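Local structure of leucine aminopeptidase 2 (Saccharomyces cerevisiae, 2XQ0) at residues Pro365-Gln373 with Asp383-Gly393. The protein is a zinc-dependent aminopeptidase of the M1 family that preferentially cleaves di- and tripeptides and has low epoxide hydrolase activity. Sequence-based numbering, arbitrary orientation.
With BES (2-(3-amino-2-hydroxy-4-phenyl-butyrylamino)-4-methyl-pentanoic acid), chain B.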
loop_
_atom_site.group_PDB
_atom_site.type_symbol
_atom_site.label_atom_id
_atom_site.label_comp_id
_atom_site.label_asym_id
_atom_site.label_seq_id
_atom_site.Cartn_x
_atom_site.Cartn_y
_atom_site.Cartn_z
ATOM N N PRO A 365 -15.451 15.014 -2.110
ATOM C CA PRO A 365 -15.984 13.650 -2.248
ATOM C C PRO A 365 -16.707 13.422 -3.576
ATOM O O PRO A 365 -16.639 12.314 -4.104
ATOM C CB PRO A 365 -16.950 13.518 -1.061
ATOM C CG PRO A 365 -17.284 14.935 -0.678
ATOM C CD PRO A 365 -16.042 15.723 -0.958
ATOM N N GLU A 366 -17.360 14.447 -4.121
ATOM C CA GLU A 366 -18.100 14.279 -5.369
ATOM C C GLU A 366 -17.177 13.771 -6.467
ATOM O O GLU A 366 -17.590 13.001 -7.344
ATOM C CB GLU A 366 -18.741 15.592 -5.803
ATOM C CG GLU A 366 -19.488 15.511 -7.126
ATOM C CD GLU A 366 -20.985 15.288 -6.954
ATOM O OE1 GLU A 366 -21.404 14.814 -5.874
ATOM O OE2 GLU A 366 -21.744 15.590 -7.903
ATOM N N ARG A 367 -15.928 14.228 -6.417
ATOM C CA ARG A 367 -14.927 13.828 -7.387
ATOM C C ARG A 367 -14.178 12.577 -6.934
ATOM O O ARG A 367 -14.089 11.591 -7.660
ATOM C CB ARG A 367 -13.919 14.955 -7.623
ATOM C CG ARG A 367 -12.747 14.495 -8.453
ATOM C CD ARG A 367 -11.826 15.604 -8.916
ATOM N NE ARG A 367 -10.925 15.058 -9.926
ATOM C CZ ARG A 367 -9.847 15.667 -10.398
ATOM N NH1 ARG A 367 -9.108 15.053 -11.314
ATOM N NH2 ARG A 367 -9.509 16.876 -9.958
ATOM N N PHE A 368 -13.611 12.625 -5.736
ATOM C CA PHE A 368 -12.637 11.610 -5.364
ATOM C C PHE A 368 -13.222 10.335 -4.754
ATOM O O PHE A 368 -12.473 9.422 -4.427
ATOM C CB PHE A 368 -11.552 12.192 -4.457
ATOM C CG PHE A 368 -10.654 13.192 -5.147
ATOM C CD1 PHE A 368 -10.655 14.524 -4.763
ATOM C CD2 PHE A 368 -9.816 12.797 -6.176
ATOM C CE1 PHE A 368 -9.827 15.446 -5.394
ATOM C CE2 PHE A 368 -8.989 13.717 -6.817
ATOM C CZ PHE A 368 -8.996 15.034 -6.421
ATOM N N SER A 369 -14.543 10.249 -4.617
ATOM C CA SER A 369 -15.128 9.033 -4.056
ATOM C C SER A 369 -15.760 8.126 -5.104
ATOM O O SER A 369 -16.385 7.131 -4.768
ATOM C CB SER A 369 -16.134 9.361 -2.951
ATOM O OG SER A 369 -17.347 9.851 -3.483
ATOM N N THR A 370 -15.609 8.471 -6.377
ATOM C CA THR A 370 -16.079 7.596 -7.442
ATOM C C THR A 370 -15.069 6.477 -7.599
ATOM O O THR A 370 -13.865 6.700 -7.441
ATOM C CB THR A 370 -16.247 8.352 -8.779
ATOM O OG1 THR A 370 -14.982 8.891 -9.200
ATOM C CG2 THR A 370 -17.253 9.499 -8.613
ATOM N N LEU A 371 -15.547 5.271 -7.899
ATOM C CA LEU A 371 -14.655 4.123 -8.007
ATOM C C LEU A 371 -13.636 4.293 -9.137
ATOM O O LEU A 371 -12.458 4.080 -8.926
ATOM C CB LEU A 371 -15.442 2.831 -8.187
ATOM C CG LEU A 371 -14.605 1.552 -8.167
ATOM C CD1 LEU A 371 -13.794 1.482 -6.888
ATOM C CD2 LEU A 371 -15.514 0.334 -8.291
ATOM N N VAL A 372 -14.105 4.668 -10.328
ATOM C CA VAL A 372 -13.230 4.964 -11.459
ATOM C C VAL A 372 -12.921 6.440 -11.383
ATOM O O VAL A 372 -13.826 7.255 -11.176
ATOM C CB VAL A 372 -13.941 4.679 -12.804
ATOM C CG1 VAL A 372 -13.143 5.240 -13.979
ATOM C CG2 VAL A 372 -14.197 3.171 -12.968
ATOM N N GLN A 373 -11.650 6.786 -11.552
ATOM C CA GLN A 373 -11.209 8.169 -11.415
ATOM C C GLN A 373 -10.966 8.825 -12.770
ATOM O O GLN A 373 -10.900 8.144 -13.798
ATOM C CB GLN A 373 -9.945 8.222 -10.543
ATOM C CG GLN A 373 -10.236 8.015 -9.084
ATOM C CD GLN A 373 -11.025 9.166 -8.493
ATOM O OE1 GLN A 373 -12.172 9.011 -8.057
ATOM N NE2 GLN A 373 -10.414 10.330 -8.484
ATOM N N ASP A 383 -3.449 12.342 -5.184
ATOM C CA ASP A 383 -4.672 13.009 -4.753
ATOM C C ASP A 383 -5.905 12.124 -4.870
ATOM O O ASP A 383 -6.959 12.448 -4.326
ATOM C CB ASP A 383 -4.890 14.314 -5.534
ATOM C CG ASP A 383 -3.924 15.412 -5.120
ATOM O OD1 ASP A 383 -3.031 15.153 -4.278
ATOM O OD2 ASP A 383 -4.063 16.540 -5.640
ATOM N N ALA A 384 -5.771 11.005 -5.572
ATOM C CA ALA A 384 -6.898 10.111 -5.801
ATOM C C ALA A 384 -6.788 8.842 -4.981
ATOM O O ALA A 384 -7.679 8.001 -5.013
ATOM C CB ALA A 384 -6.992 9.758 -7.264
ATOM N N PHE A 385 -5.684 8.684 -4.261
ATOM C CA PHE A 385 -5.547 7.514 -3.409
ATOM C C PHE A 385 -6.267 7.774 -2.091
ATOM O O PHE A 385 -6.084 8.804 -1.432
ATOM C CB PHE A 385 -4.081 7.106 -3.220
ATOM C CG PHE A 385 -3.377 6.792 -4.515
ATOM C CD1 PHE A 385 -4.050 6.148 -5.545
ATOM C CD2 PHE A 385 -2.056 7.148 -4.713
ATOM C CE1 PHE A 385 -3.416 5.863 -6.742
ATOM C CE2 PHE A 385 -1.419 6.864 -5.912
ATOM C CZ PHE A 385 -2.097 6.220 -6.922
ATOM N N SER A 386 -7.146 6.849 -1.758
ATOM C CA SER A 386 -7.919 6.922 -0.543
ATOM C C SER A 386 -8.332 5.500 -0.297
ATOM O O SER A 386 -7.867 4.587 -0.970
ATOM C CB SER A 386 -9.169 7.770 -0.758
ATOM O OG SER A 386 -10.078 7.109 -1.631
ATOM N N THR A 387 -9.247 5.316 0.639
ATOM C CA THR A 387 -9.788 3.997 0.901
ATOM C C THR A 387 -10.772 3.524 -0.180
ATOM O O THR A 387 -11.070 2.334 -0.275
ATOM C CB THR A 387 -10.466 3.985 2.263
ATOM O OG1 THR A 387 -9.544 4.490 3.246
ATOM C CG2 THR A 387 -10.896 2.580 2.617
ATOM N N VAL A 388 -11.259 4.445 -1.011
ATOM C CA VAL A 388 -12.286 4.093 -2.007
ATOM C C VAL A 388 -11.909 2.954 -2.970
ATOM O O VAL A 388 -12.676 2.010 -3.135
ATOM C CB VAL A 388 -12.742 5.341 -2.800
ATOM C CG1 VAL A 388 -13.653 4.941 -3.967
ATOM C CG2 VAL A 388 -13.451 6.304 -1.865
ATOM N N PRO A 389 -10.725 3.027 -3.611
ATOM C CA PRO A 389 -10.435 1.919 -4.537
ATOM C C PRO A 389 -10.347 0.578 -3.821
ATOM O O PRO A 389 -10.722 -0.455 -4.390
ATOM C CB PRO A 389 -9.069 2.296 -5.149
ATOM C CG PRO A 389 -8.528 3.420 -4.282
ATOM C CD PRO A 389 -9.763 4.132 -3.755
ATOM N N TYR A 390 -9.841 0.601 -2.590
ATOM C CA TYR A 390 -9.712 -0.607 -1.789
ATOM C C TYR A 390 -11.084 -1.181 -1.463
ATOM O O TYR A 390 -11.391 -2.324 -1.794
ATOM C CB TYR A 390 -8.970 -0.289 -0.478
ATOM C CG TYR A 390 -7.517 0.115 -0.665
ATOM C CD1 TYR A 390 -7.165 1.428 -0.986
ATOM C CD2 TYR A 390 -6.499 -0.814 -0.499
ATOM C CE1 TYR A 390 -5.824 1.794 -1.163
ATOM C CE2 TYR A 390 -5.158 -0.460 -0.669
ATOM C CZ TYR A 390 -4.829 0.834 -0.998
ATOM O OH TYR A 390 -3.500 1.174 -1.152
ATOM N N GLU A 391 -11.899 -0.381 -0.799
ATOM C CA GLU A 391 -13.115 -0.894 -0.171
ATOM C C GLU A 391 -14.353 -0.805 -1.044
ATOM O O GLU A 391 -15.197 -1.690 -0.996
ATOM C CB GLU A 391 -13.374 -0.184 1.159
ATOM C CG GLU A 391 -12.294 -0.430 2.226
ATOM C CD GLU A 391 -12.219 -1.885 2.685
ATOM O OE1 GLU A 391 -13.214 -2.632 2.540
ATOM O OE2 GLU A 391 -11.152 -2.288 3.187
ATOM N N LYS A 392 -14.507 0.265 -1.813
ATOM C CA LYS A 392 -15.596 0.262 -2.778
ATOM C C LYS A 392 -15.260 -0.791 -3.829
ATOM O O LYS A 392 -16.141 -1.495 -4.332
ATOM C CB LYS A 392 -15.810 1.664 -3.403
ATOM C CG LYS A 392 -17.104 1.771 -4.213
ATOM C CD LYS A 392 -17.318 3.134 -4.893
ATOM C CE LYS A 392 -18.025 4.143 -3.995
ATOM N NZ LYS A 392 -18.625 5.313 -4.770
ATOM N N GLY A 393 -13.974 -0.904 -4.158
ATOM C CA GLY A 393 -13.518 -1.927 -5.090
ATOM C C GLY A 393 -13.850 -3.314 -4.597
ATOM O O GLY A 393 -14.495 -4.093 -5.293
HETATM N N2 BES B . 1.539 -0.508 -2.578
HETATM C C1 BES B . 0.426 -0.314 -1.672
HETATM C C6 BES B . 0.620 0.971 -0.865
HETATM C C7 BES B . 0.615 2.170 -1.787
HETATM C C8 BES B . -0.373 2.288 -2.759
HETATM C C12 BES B . 1.603 3.143 -1.678
HETATM C C9 BES B . -0.379 3.384 -3.613
HETATM C C11 BES B . 1.597 4.240 -2.535
HETATM C C10 BES B . 0.605 4.362 -3.503
HETATM C C2 BES B . 0.269 -1.511 -0.725
HETATM O O2 BES B . 0.101 -2.777 -1.379
HETATM C C3 BES B . -0.919 -1.235 0.135
HETATM O O3 BES B . -2.067 -1.291 -0.312
HETATM N N1 BES B . -0.536 -0.919 1.366
HETATM C C4 BES B . -1.365 -0.578 2.504
HETATM C C13 BES B . -1.470 -1.892 3.268
HETATM C C14 BES B . -2.909 -2.290 3.565
HETATM C C15 BES B . -2.994 -3.790 3.827
HETATM C C16 BES B . -3.861 -1.873 2.447
HETATM C C5 BES B . -0.578 0.403 3.325
HETATM O O1 BES B . -1.190 1.211 4.058
HETATM O O4 BES B . 0.676 0.377 3.238
HETATM O O HOH W 1 -10.096 8.073 -4.321
HETATM O O HOH W 2 -18.284 4.979 -7.795
#
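Lys392 reaches from the first turns of helix 388-403 to the chain just beyond the short helix 365-368. Its CB lies 4.0 Å from Leu371 CD1, and CD passes alongside Leu371 CB. The chain is extended from the backbone N through chi2 and then bends at chi3 (-88°), which brings CE to 3.5 Å from Ser369 O. There NZ donates to Ser369 O at 2.9 Å, tilted 18° from the carbonyl plane; it also donates to Gly459 O and to a water that accepts from Leu371 N. A lysine suits this buried place because its methylenes pack against leucine while its ammonium serves polar backbone atoms. With an alanine in its place, Ser369 O and Gly459 O would probably lose their charged donor and a gap would open beside Leu371. Leu371 sends CD1 against the helix backbone, 3.6 Å from Gly393 N; glycine suits this place because a side chain would run into Pro389 O of its own helix.

This helix belongs to the M1 peptidase domain. From it Tyr390, the proton donor, whose CB leaves the backbone away from 365-373, donates through OH to O3 of bestatin at 3.0 Å, while Pro389 lies near the zinc ligand Glu324. Val388, branched at CB, straddles the chain at Ser369: CG1 meets Ser369 O and CG2 its CA. Two residues earlier, Ser386 OG caps the helix by accepting from Val388 N (N-H...O angle 157°), and a water joins this hydroxyl to Phe368 O and Ala384 O.

Nearer the start of 383-393, the Phe368 ring sits between Arg367 CG, above its centre, and Asp383 O, over the opposite face toward the rim, 3.4 Å from CD2. Ala384 adds an apolar contact, its CB 4.3 Å from Phe368 CD2.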